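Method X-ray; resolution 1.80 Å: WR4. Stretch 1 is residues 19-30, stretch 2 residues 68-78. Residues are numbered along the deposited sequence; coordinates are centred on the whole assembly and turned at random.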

# COMPACT_ATOMS: atom_id res chain seq x y z
N ASN A 19 7.48 4.89 -10.81
CA ASN A 19 8.67 4.88 -11.65
C ASN A 19 9.66 5.94 -11.15
O ASN A 19 9.38 7.14 -11.21
CB ASN A 19 8.27 5.10 -13.11
CG ASN A 19 7.32 4.02 -13.63
OD1 ASN A 19 7.73 3.13 -14.42
ND2 ASN A 19 6.06 4.07 -13.19
N TYR A 20 10.85 5.49 -10.74
CA TYR A 20 11.89 6.36 -10.17
C TYR A 20 13.27 6.36 -10.84
O TYR A 20 13.56 5.56 -11.72
CB TYR A 20 12.13 5.97 -8.71
CG TYR A 20 10.90 5.62 -7.99
CD1 TYR A 20 10.54 4.30 -7.83
CD2 TYR A 20 10.09 6.60 -7.45
CE1 TYR A 20 9.37 3.94 -7.14
CE2 TYR A 20 8.94 6.28 -6.76
CZ TYR A 20 8.58 4.94 -6.60
OH TYR A 20 7.46 4.60 -5.87
N PRO A 21 14.11 7.32 -10.46
CA PRO A 21 15.46 7.43 -11.00
C PRO A 21 16.31 6.65 -10.05
O PRO A 21 16.29 6.89 -8.84
CB PRO A 21 15.75 8.92 -10.87
CG PRO A 21 14.42 9.51 -10.83
CD PRO A 21 13.67 8.61 -9.96
N ALA A 22 17.06 5.70 -10.59
CA ALA A 22 17.89 4.84 -9.77
C ALA A 22 18.52 5.52 -8.56
O ALA A 22 18.32 5.07 -7.44
CB ALA A 22 18.94 4.18 -10.60
N THR A 23 19.15 6.68 -8.78
CA THR A 23 19.82 7.36 -7.68
C THR A 23 18.95 7.95 -6.60
O THR A 23 19.46 8.36 -5.57
CB THR A 23 20.73 8.48 -8.14
OG1 THR A 23 19.96 9.49 -8.81
CG2 THR A 23 21.81 7.93 -9.03
N GLY A 24 17.66 8.04 -6.85
CA GLY A 24 16.80 8.60 -5.83
C GLY A 24 15.51 9.09 -6.42
O GLY A 24 15.50 9.66 -7.50
N GLY A 25 14.42 8.89 -5.68
CA GLY A 25 13.11 9.30 -6.16
C GLY A 25 12.00 9.40 -5.14
O GLY A 25 12.22 9.24 -3.94
N ASN A 26 10.79 9.58 -5.65
CA ASN A 26 9.65 9.74 -4.80
C ASN A 26 8.37 9.75 -5.60
O ASN A 26 8.36 10.18 -6.75
CB ASN A 26 9.78 11.09 -4.16
CG ASN A 26 8.97 11.23 -2.95
OD1 ASN A 26 8.32 10.28 -2.50
ND2 ASN A 26 9.01 12.41 -2.37
N SER A 27 7.29 9.35 -4.94
CA SER A 27 5.94 9.32 -5.53
C SER A 27 4.86 9.10 -4.47
O SER A 27 5.05 8.31 -3.55
CB SER A 27 5.83 8.20 -6.57
OG SER A 27 5.87 6.95 -5.92
N THR A 28 3.73 9.78 -4.61
CA THR A 28 2.63 9.66 -3.64
C THR A 28 1.55 8.81 -4.32
O THR A 28 1.41 8.83 -5.55
CB THR A 28 1.97 11.04 -3.25
OG1 THR A 28 2.98 12.00 -2.89
CG2 THR A 28 1.05 10.86 -2.05
N HIS A 29 0.85 7.98 -3.53
CA HIS A 29 -0.21 7.15 -4.07
C HIS A 29 -1.53 7.32 -3.33
O HIS A 29 -1.55 7.57 -2.13
CB HIS A 29 0.21 5.68 -4.14
CG HIS A 29 1.47 5.46 -4.92
ND1 HIS A 29 1.50 4.86 -6.16
CD2 HIS A 29 2.76 5.77 -4.63
CE1 HIS A 29 2.74 4.83 -6.61
NE2 HIS A 29 3.52 5.37 -5.70
N ASN A 30 -2.62 7.18 -4.05
CA ASN A 30 -3.94 7.32 -3.49
C ASN A 30 -4.57 5.93 -3.38
O ASN A 30 -4.76 5.27 -4.39
CB ASN A 30 -4.77 8.20 -4.44
CG ASN A 30 -6.16 8.54 -3.91
OD1 ASN A 30 -6.55 8.08 -2.82
ND2 ASN A 30 -6.91 9.34 -4.68
N LEU A 68 -0.42 6.87 0.36
CA LEU A 68 0.71 6.01 0.56
C LEU A 68 1.96 6.75 0.11
O LEU A 68 1.98 7.30 -0.98
CB LEU A 68 0.55 4.71 -0.27
CG LEU A 68 1.56 3.58 -0.11
CD1 LEU A 68 1.63 3.12 1.36
CD2 LEU A 68 1.17 2.41 -1.02
N ASP A 69 2.97 6.76 0.99
CA ASP A 69 4.24 7.40 0.73
C ASP A 69 5.39 6.40 0.53
O ASP A 69 5.78 5.76 1.50
CB ASP A 69 4.58 8.41 1.83
CG ASP A 69 3.65 9.56 1.89
OD1 ASP A 69 2.85 9.64 0.91
OD2 ASP A 69 3.70 10.37 2.82
N ILE A 70 5.85 6.22 -0.72
CA ILE A 70 6.97 5.33 -1.09
C ILE A 70 8.14 6.29 -1.36
O ILE A 70 7.95 7.27 -2.07
CB ILE A 70 6.61 4.52 -2.37
CG1 ILE A 70 5.25 3.93 -2.21
CG2 ILE A 70 7.66 3.54 -2.71
CD1 ILE A 70 4.66 3.24 -3.43
N ASN A 71 9.34 6.03 -0.83
CA ASN A 71 10.44 6.96 -1.07
C ASN A 71 11.67 6.22 -1.58
O ASN A 71 12.24 5.38 -0.88
CB ASN A 71 10.75 7.78 0.17
CG ASN A 71 11.77 8.88 -0.07
OD1 ASN A 71 11.75 9.53 -1.12
ND2 ASN A 71 12.72 9.03 0.86
N ARG A 72 12.06 6.52 -2.82
CA ARG A 72 13.24 5.90 -3.41
C ARG A 72 14.50 6.61 -2.94
O ARG A 72 14.57 7.85 -2.87
CB ARG A 72 13.17 5.90 -4.96
CG ARG A 72 14.42 5.43 -5.71
CD ARG A 72 14.69 3.91 -5.60
NE ARG A 72 16.02 3.56 -6.10
CZ ARG A 72 16.46 2.32 -6.32
NH1 ARG A 72 15.67 1.27 -6.09
NH2 ARG A 72 17.67 2.11 -6.84
N LEU A 73 15.45 5.78 -2.52
CA LEU A 73 16.75 6.19 -2.02
C LEU A 73 17.82 5.70 -3.00
O LEU A 73 17.56 4.80 -3.81
CB LEU A 73 16.98 5.54 -0.65
CG LEU A 73 15.90 5.83 0.39
CD1 LEU A 73 15.76 4.67 1.35
CD2 LEU A 73 16.19 7.15 1.10
N PRO A 74 19.02 6.30 -2.96
CA PRO A 74 20.08 5.85 -3.87
C PRO A 74 20.32 4.33 -3.86
O PRO A 74 20.44 3.70 -2.80
CB PRO A 74 21.32 6.60 -3.35
CG PRO A 74 20.80 7.81 -2.66
CD PRO A 74 19.38 7.54 -2.25
N GLY A 75 20.28 3.72 -5.04
CA GLY A 75 20.53 2.29 -5.14
C GLY A 75 20.65 1.85 -6.59
O GLY A 75 20.66 2.70 -7.48
N PRO A 76 20.71 0.53 -6.86
CA PRO A 76 20.82 -0.01 -8.22
C PRO A 76 19.54 0.05 -9.02
O PRO A 76 18.45 -0.03 -8.46
CB PRO A 76 21.15 -1.47 -7.96
CG PRO A 76 20.41 -1.78 -6.72
CD PRO A 76 20.71 -0.56 -5.88
N PRO A 77 19.66 0.18 -10.35
CA PRO A 77 18.47 0.22 -11.20
C PRO A 77 17.84 -1.18 -11.36
O PRO A 77 18.34 -2.02 -12.13
CB PRO A 77 19.01 0.72 -12.54
CG PRO A 77 20.43 0.29 -12.52
CD PRO A 77 20.83 0.64 -11.11
N LYS A 78 16.78 -1.44 -10.61
CA LYS A 78 16.07 -2.71 -10.69
C LYS A 78 14.59 -2.50 -10.40
O LYS A 78 14.14 -1.40 -10.12
CB LYS A 78 16.65 -3.75 -9.72
CG LYS A 78 16.39 -3.47 -8.27
CD LYS A 78 16.98 -4.57 -7.40
CE LYS A 78 15.93 -5.58 -6.91
NZ LYS A 78 15.29 -6.43 -7.94

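Strands 25-30 and 68-72 pair antiparallel, their directions 169° apart and their axes 4.5 Å apart at closest approach. Pairing is most regular between His-29 and Leu-68: His-29 N donates to Leu-68 O at 2.9 Å and Leu-68 N to His-29 O at 2.8 Å, both with good angles. Two residues along, the strands spread, with 6.1 Å between the CA atoms of Ser-27 and Ile-70. Here Ser-27 O and Ile-70 O lie 3.4 Å apart as two acceptors, and Ile-70 N is buried without a partner. The backbones close again at Gly-25, whose N donates to Arg-72 O at 3.0 Å; the return bond from Arg-72 N to Gly-25 O, 2.9 Å long, is bent and weak.

Before this strand, a type I turn runs from Pro-21 to Gly-24, secured by Gly-24 N to Pro-21 O at 2.7 Å. The backbone angles of Gly-24 would jam a CB against the preceding carbonyl oxygen, so glycine fits the end of the turn. At Gly-25 an ideal CB would lie 2.8 Å from Tyr-20 CB and 3.4 Å from Arg-72 CB; its absence leaves room for both side chains.

Arg-72, which loses 99 Å² to the other stretch, ties the turn to the second stretch. Its guanidinium meets Ala-22 O near its own plane, with NE and NH2 each donating to that oxygen at 3.1 Å. Arg-72 NH2 also donates to Pro-76 O at 2.8 Å. A weak bond from Gly-75 N, 3.4 Å from Ala-22 O, adds to the same acceptor. Nearby, Ala-22 CB packs 4.0 Å from Pro-77 CB, and Pro-74 CA approaches Thr-23 O at 3.1 Å in a CA-H...O contact.

The aliphatic base of Arg-72 serves a different neighbour: its CB lies over one face of the Tyr-20 ring, 4.2 Å from the centroid. Ile-70, on the same side of the sheet, extends the apolar packing, with CG2 4.2 Å from Tyr-20 CZ; its CD1 also lies 3.3 Å from His-29 NE2. The polar ends of these aromatic residues are joined through Ser-27, whose OG is hydrogen-bonded to Tyr-20 OH and to His-29 NE2, both at 2.8 Å. A small hydroxyl side chain thus links two larger ones beside a buried isoleucine. Leu-68 completes this side, its CB 4.0 Å from His-29 CB. The other side, bearing Asn-26, Thr-28, Asp-69 and Asn-71, is more open and polar. Altogether the contact buries 715 Å², summed over both stretches.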